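Local structure of dipeptide transport protein DPPA (Bacillus subtilis, 1HI9) at the zinc ion site and the interface of chains A and B. The protein hydrolyses N-terminal residues from peptides containing D-amino acids, as a zinc-dependent aminopeptidase whose ten subunits enclose a central chamber holding the active sites. Sequence-based numbering; all coordinates share one arbitrary frame. Chains: chain A/B, Dipeptide transport protein DPPA.

Contact 1: the zinc ion site. Residues chain A 8-10, 21, 59-61, 87, 104-105, 115, 117, 133. With ZN (zinc ion), chain C; ZN (zinc ion), chain D.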
# COMPACT_ATOMS: atom_id res chain seq x y z
N ASP A 8 -1.33 -21.15 -26.93
CA ASP A 8 -1.47 -19.77 -26.47
C ASP A 8 -2.70 -19.74 -25.57
O ASP A 8 -3.36 -20.78 -25.39
CB ASP A 8 -1.66 -18.84 -27.67
CG ASP A 8 -1.09 -17.45 -27.44
OD1 ASP A 8 -0.69 -17.16 -26.30
OD2 ASP A 8 -1.06 -16.66 -28.39
N MET A 9 -3.04 -18.58 -25.02
CA MET A 9 -4.20 -18.49 -24.12
C MET A 9 -5.41 -17.70 -24.58
O MET A 9 -6.54 -18.11 -24.33
CB MET A 9 -3.77 -17.89 -22.78
CG MET A 9 -3.71 -18.89 -21.65
SD MET A 9 -3.50 -18.08 -20.09
CE MET A 9 -4.87 -18.71 -19.19
N GLU A 10 -5.19 -16.55 -25.23
CA GLU A 10 -6.30 -15.70 -25.65
C GLU A 10 -7.37 -16.41 -26.46
O GLU A 10 -8.55 -16.06 -26.37
CB GLU A 10 -5.78 -14.50 -26.44
CG GLU A 10 -4.99 -13.50 -25.61
CD GLU A 10 -3.55 -13.91 -25.39
OE1 GLU A 10 -3.17 -15.00 -25.86
OE2 GLU A 10 -2.79 -13.14 -24.76
N VAL A 21 -6.33 -14.34 -18.64
CA VAL A 21 -5.00 -14.66 -19.18
C VAL A 21 -3.85 -13.91 -18.54
O VAL A 21 -2.69 -14.21 -18.80
CB VAL A 21 -4.95 -14.41 -20.71
CG1 VAL A 21 -6.16 -15.02 -21.38
CG2 VAL A 21 -4.88 -12.91 -20.99
N SER A 59 3.05 -21.31 -25.00
CA SER A 59 3.42 -20.12 -25.79
C SER A 59 2.78 -18.81 -25.38
O SER A 59 2.69 -17.90 -26.19
CB SER A 59 3.10 -20.38 -27.26
OG SER A 59 3.70 -21.58 -27.70
N HIS A 60 2.38 -18.69 -24.12
CA HIS A 60 1.73 -17.48 -23.67
C HIS A 60 2.47 -16.72 -22.57
O HIS A 60 2.85 -17.31 -21.56
CB HIS A 60 0.32 -17.84 -23.20
CG HIS A 60 -0.40 -16.71 -22.52
ND1 HIS A 60 -0.79 -15.57 -23.18
CD2 HIS A 60 -0.80 -16.55 -21.23
CE1 HIS A 60 -1.40 -14.75 -22.34
NE2 HIS A 60 -1.42 -15.33 -21.15
N SER A 61 2.66 -15.42 -22.77
CA SER A 61 3.29 -14.57 -21.76
C SER A 61 4.57 -15.18 -21.14
O SER A 61 5.57 -15.35 -21.83
CB SER A 61 2.25 -14.25 -20.68
OG SER A 61 2.71 -13.26 -19.77
N MET A 87 7.54 -18.96 -29.00
CA MET A 87 6.36 -19.76 -29.31
C MET A 87 6.60 -21.04 -30.12
O MET A 87 5.76 -21.94 -30.10
CB MET A 87 5.32 -18.89 -30.02
CG MET A 87 4.89 -17.70 -29.21
SD MET A 87 3.52 -16.77 -29.96
CE MET A 87 2.14 -17.78 -29.52
N HIS A 104 -5.12 -16.57 -31.46
CA HIS A 104 -5.98 -15.40 -31.63
C HIS A 104 -5.61 -14.65 -32.89
O HIS A 104 -4.60 -14.94 -33.51
CB HIS A 104 -5.81 -14.47 -30.42
CG HIS A 104 -4.37 -14.14 -30.13
ND1 HIS A 104 -3.66 -13.21 -30.86
CD2 HIS A 104 -3.50 -14.65 -29.23
CE1 HIS A 104 -2.42 -13.16 -30.42
NE2 HIS A 104 -2.30 -14.02 -29.43
N ALA A 105 -6.45 -13.68 -33.25
CA ALA A 105 -6.24 -12.87 -34.43
C ALA A 105 -5.04 -11.95 -34.26
O ALA A 105 -4.68 -11.56 -33.13
CB ALA A 105 -7.48 -12.06 -34.71
N HIS A 115 -3.88 -9.16 -31.07
CA HIS A 115 -2.57 -8.52 -30.88
C HIS A 115 -1.52 -9.43 -31.50
O HIS A 115 -1.85 -10.51 -31.96
CB HIS A 115 -2.26 -8.31 -29.40
CG HIS A 115 -2.05 -9.59 -28.65
ND1 HIS A 115 -3.09 -10.41 -28.28
CD2 HIS A 115 -0.91 -10.21 -28.25
CE1 HIS A 115 -2.61 -11.48 -27.67
NE2 HIS A 115 -1.29 -11.38 -27.64
N MET A 117 2.32 -10.57 -30.34
CA MET A 117 3.44 -10.60 -29.39
C MET A 117 3.34 -9.55 -28.28
O MET A 117 3.23 -9.90 -27.11
CB MET A 117 4.78 -10.46 -30.12
CG MET A 117 5.12 -11.65 -31.02
SD MET A 117 5.08 -13.27 -30.17
CE MET A 117 6.58 -13.20 -29.16
N GLU A 133 1.24 -13.64 -35.02
CA GLU A 133 1.92 -14.75 -34.37
C GLU A 133 1.70 -16.03 -35.18
O GLU A 133 2.62 -16.80 -35.42
CB GLU A 133 1.37 -14.96 -32.95
CG GLU A 133 1.80 -13.89 -31.96
CD GLU A 133 0.98 -13.91 -30.69
OE1 GLU A 133 0.68 -15.01 -30.18
OE2 GLU A 133 0.64 -12.82 -30.19
ZN ZN C . -0.65 -14.72 -28.75
ZN ZN D . -0.89 -14.98 -25.63
O HOH W 1 0.50 -13.69 -27.33
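The dinuclear zinc centre of this M55-family D-aminopeptidase is built around the carboxylate of A:Asp8, which bridges the metals with one oxygen to each. A:Asp8 OD2 binds ZN (chain C) at 2.0 Å, while OD1 turns to ZN (chain D). ZN (chain C) and ZN (chain D) lie 3.1 Å apart and share water 1 as a second bridge.

The shell of ZN (chain C) is compact and near tetrahedral. A:Glu133, at the start of helix 133-143, runs extended beyond CG (chi2 166°) and bonds through OE1; A:Glu133 OE2 makes a longer contact with the metal and accepts a nearly straight hydrogen bond from A:Met117 N at 2.8 Å, which comes from above the carboxylate plane. A:His104 adds NE2 at the same metal. Its CG sits in the crowded position between backbone N and carbonyl carbon (chi1 52°), and A:His104 ND1 donates in the ring plane to A:Ala105 O at 3.0 Å, from above the carbonyl plane, fixing the imidazole's rotation. A:His115, the active-site nucleophile, lays its CE1 over the rim of one face of the A:His104 ring, and A:His115 NE2 hydrogen bonds to water 1 at 2.9 Å. Bridged by two zinc ions, this water is likely to be more acidic than bulk water; the structure alone does not show which group attacks.

Around ZN (chain D) the bonds are longer and the geometry irregular, so further ligands may be unseen. A:Glu10 OE1, on a chain bent at chi2, binds ZN (chain D) at 2.3 Å. A:His60 ND1 meets ZN (chain D) edge-on at 2.5 Å. The ring is clamped between A:Met9 CB and A:Ser61 CB, and A:His60 NE2 gives a straight in-plane bond to a lone pair of A:Val21 O at 2.9 Å. An alanine in place of A:His60 would remove the nitrogen ligand and the clamped ring, and would probably weaken zinc binding on this looser side.

Contact 2: the interface of chains A and B. Residues chain A 231, 266-267, 269-270; chain B 231, 266-267, 269-270.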
# COMPACT_ATOMS: atom_id res chain seq x y z
N TRP A 231 13.13 2.63 -30.40
CA TRP A 231 13.74 1.61 -29.56
C TRP A 231 14.22 0.43 -30.42
O TRP A 231 15.38 0.02 -30.32
CB TRP A 231 12.74 1.09 -28.52
CG TRP A 231 12.85 1.74 -27.15
CD1 TRP A 231 11.98 2.64 -26.58
CD2 TRP A 231 13.86 1.48 -26.16
NE1 TRP A 231 12.39 2.95 -25.30
CE2 TRP A 231 13.53 2.25 -25.02
CE3 TRP A 231 15.00 0.67 -26.13
CZ2 TRP A 231 14.31 2.24 -23.85
CZ3 TRP A 231 15.78 0.66 -24.97
CH2 TRP A 231 15.43 1.44 -23.85
N GLU A 266 10.94 -6.78 -27.91
CA GLU A 266 11.38 -6.67 -26.52
C GLU A 266 11.84 -5.23 -26.24
O GLU A 266 11.58 -4.66 -25.18
CB GLU A 266 12.54 -7.64 -26.25
CG GLU A 266 12.92 -7.72 -24.78
CD GLU A 266 11.82 -8.34 -23.93
OE1 GLU A 266 11.79 -8.08 -22.72
OE2 GLU A 266 10.98 -9.09 -24.48
N LEU A 267 12.53 -4.64 -27.21
CA LEU A 267 13.00 -3.27 -27.07
C LEU A 267 11.82 -2.31 -27.08
O LEU A 267 11.76 -1.36 -26.29
CB LEU A 267 13.94 -2.90 -28.21
CG LEU A 267 15.29 -3.64 -28.24
CD1 LEU A 267 15.97 -3.44 -29.57
CD2 LEU A 267 16.17 -3.14 -27.10
N MET A 269 8.89 -2.84 -26.11
CA MET A 269 8.14 -2.98 -24.87
C MET A 269 8.55 -1.96 -23.80
O MET A 269 7.76 -1.64 -22.91
CB MET A 269 8.32 -4.39 -24.32
CG MET A 269 7.13 -5.28 -24.53
SD MET A 269 5.77 -4.79 -23.47
CE MET A 269 6.10 -5.82 -22.03
N ARG A 270 9.78 -1.47 -23.88
CA ARG A 270 10.29 -0.50 -22.91
C ARG A 270 9.79 0.92 -23.12
O ARG A 270 9.95 1.77 -22.25
CB ARG A 270 11.83 -0.51 -22.95
CG ARG A 270 12.45 -1.89 -22.80
CD ARG A 270 12.04 -2.51 -21.47
NE ARG A 270 13.07 -2.35 -20.45
CZ ARG A 270 14.24 -2.98 -20.47
NH1 ARG A 270 14.53 -3.81 -21.46
NH2 ARG A 270 15.13 -2.78 -19.50
N TRP B 231 20.04 -13.80 -22.74
CA TRP B 231 19.21 -12.71 -23.23
C TRP B 231 19.93 -11.94 -24.33
O TRP B 231 19.39 -11.73 -25.41
CB TRP B 231 18.85 -11.74 -22.10
CG TRP B 231 17.49 -11.97 -21.47
CD1 TRP B 231 17.23 -12.50 -20.23
CD2 TRP B 231 16.21 -11.64 -22.04
NE1 TRP B 231 15.88 -12.51 -19.99
CE2 TRP B 231 15.22 -11.99 -21.08
CE3 TRP B 231 15.80 -11.08 -23.26
CZ2 TRP B 231 13.84 -11.79 -21.30
CZ3 TRP B 231 14.43 -10.89 -23.48
CH2 TRP B 231 13.47 -11.25 -22.50
N GLU B 266 20.52 -3.83 -22.57
CA GLU B 266 19.09 -3.62 -22.38
C GLU B 266 18.40 -4.97 -22.24
O GLU B 266 17.52 -5.15 -21.41
CB GLU B 266 18.49 -2.87 -23.56
CG GLU B 266 17.07 -2.44 -23.32
CD GLU B 266 16.95 -1.38 -22.21
OE1 GLU B 266 15.87 -1.25 -21.61
OE2 GLU B 266 17.95 -0.67 -21.93
N LEU B 267 18.79 -5.93 -23.08
CA LEU B 267 18.22 -7.26 -23.03
C LEU B 267 18.59 -7.95 -21.72
O LEU B 267 17.74 -8.56 -21.07
CB LEU B 267 18.73 -8.11 -24.19
CG LEU B 267 18.29 -7.69 -25.59
CD1 LEU B 267 19.12 -8.41 -26.65
CD2 LEU B 267 16.81 -8.01 -25.76
N MET B 269 19.21 -6.67 -18.95
CA MET B 269 18.49 -6.04 -17.84
C MET B 269 17.18 -6.75 -17.48
O MET B 269 16.70 -6.63 -16.36
CB MET B 269 18.19 -4.58 -18.19
CG MET B 269 19.06 -3.57 -17.49
SD MET B 269 18.66 -3.46 -15.73
CE MET B 269 17.44 -2.13 -15.75
N ARG B 270 16.62 -7.48 -18.44
CA ARG B 270 15.36 -8.19 -18.22
C ARG B 270 15.53 -9.51 -17.46
O ARG B 270 14.55 -10.11 -17.03
CB ARG B 270 14.69 -8.49 -19.56
CG ARG B 270 14.52 -7.26 -20.45
CD ARG B 270 13.67 -6.20 -19.75
NE ARG B 270 12.28 -6.23 -20.18
CZ ARG B 270 11.87 -5.86 -21.39
NH1 ARG B 270 12.74 -5.43 -22.29
NH2 ARG B 270 10.57 -5.92 -21.71
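Two copies of the protein meet here across a two-fold axis, in a patch of the decamer dominated by A:Arg270, B:Arg270 and the two Glu266 residues. Each arginine follows the end of helix 254-268 and reaches tip to tip toward the glutamate of the other subunit.

Along A:Arg270, CB rests over the rim of one face of its own chain's A:Trp231 indole, 3.8 Å above the ring plane. CG, anti to the carbonyl carbon (chi1 -52°), comes near B:Arg270 NH1 and B:Glu266 OE1. Bends at chi2 and chi3 then carry CD over one face of the B:Arg270 guanidinium, while NE and CZ lie along the carboxylate of B:Glu266. That carboxylate caps the face of the A:Arg270 guanidinium opposite B:Arg270 CD, its plane turned 42° from the guanidinium. The salt bridge from A:Arg270 NH2 to B:Glu266 OE1 measures 2.7 Å, but the N-H groups do not point at this oxygen; the attraction would act largely through the face, and the carboxylate is modelled too close to the guanidinium for its exact distance to be trusted. A:Arg270 NH1 instead donates at the guanidinium edge to the backbone B:Glu266 O at 3.3 Å, almost straight at the hydrogen yet from above the carbonyl plane.

B:Glu266 reaches this position with CG anti to its backbone N (chi1 -171°) and a bend at chi2. A:Trp231 crosses B:Glu266 at about a right angle, with A:Trp231 CH2 3.6 Å from B:Glu266 CD, and A:Leu267 CD2 touches its CG. The paired glutamates would probably offset the arginines' like charges. A:Arg270 NH1 and B:Arg270 NH1, both donors, are modelled 2.6 Å apart, a strained and doubtful approach since B:Arg270 is poorly ordered.

The C-alpha centres of contact 1 and contact 2 lie about 19 Å apart, and the centre of contact 2 is about 17 Å from A:His115. No residue is common to both. Contact 1 is assembled within chain A, mainly from loop residues together with the start of helix 133-143, whereas contact 2 joins helices 226-232 and 254-268 and the residues just after the latter to their counterparts in chain B. The catalytic centre thus stands apart from this subunit boundary and holds its metals through chain A residues, consistent with a decamer whose packing encloses the active sites and leaves access through its channel.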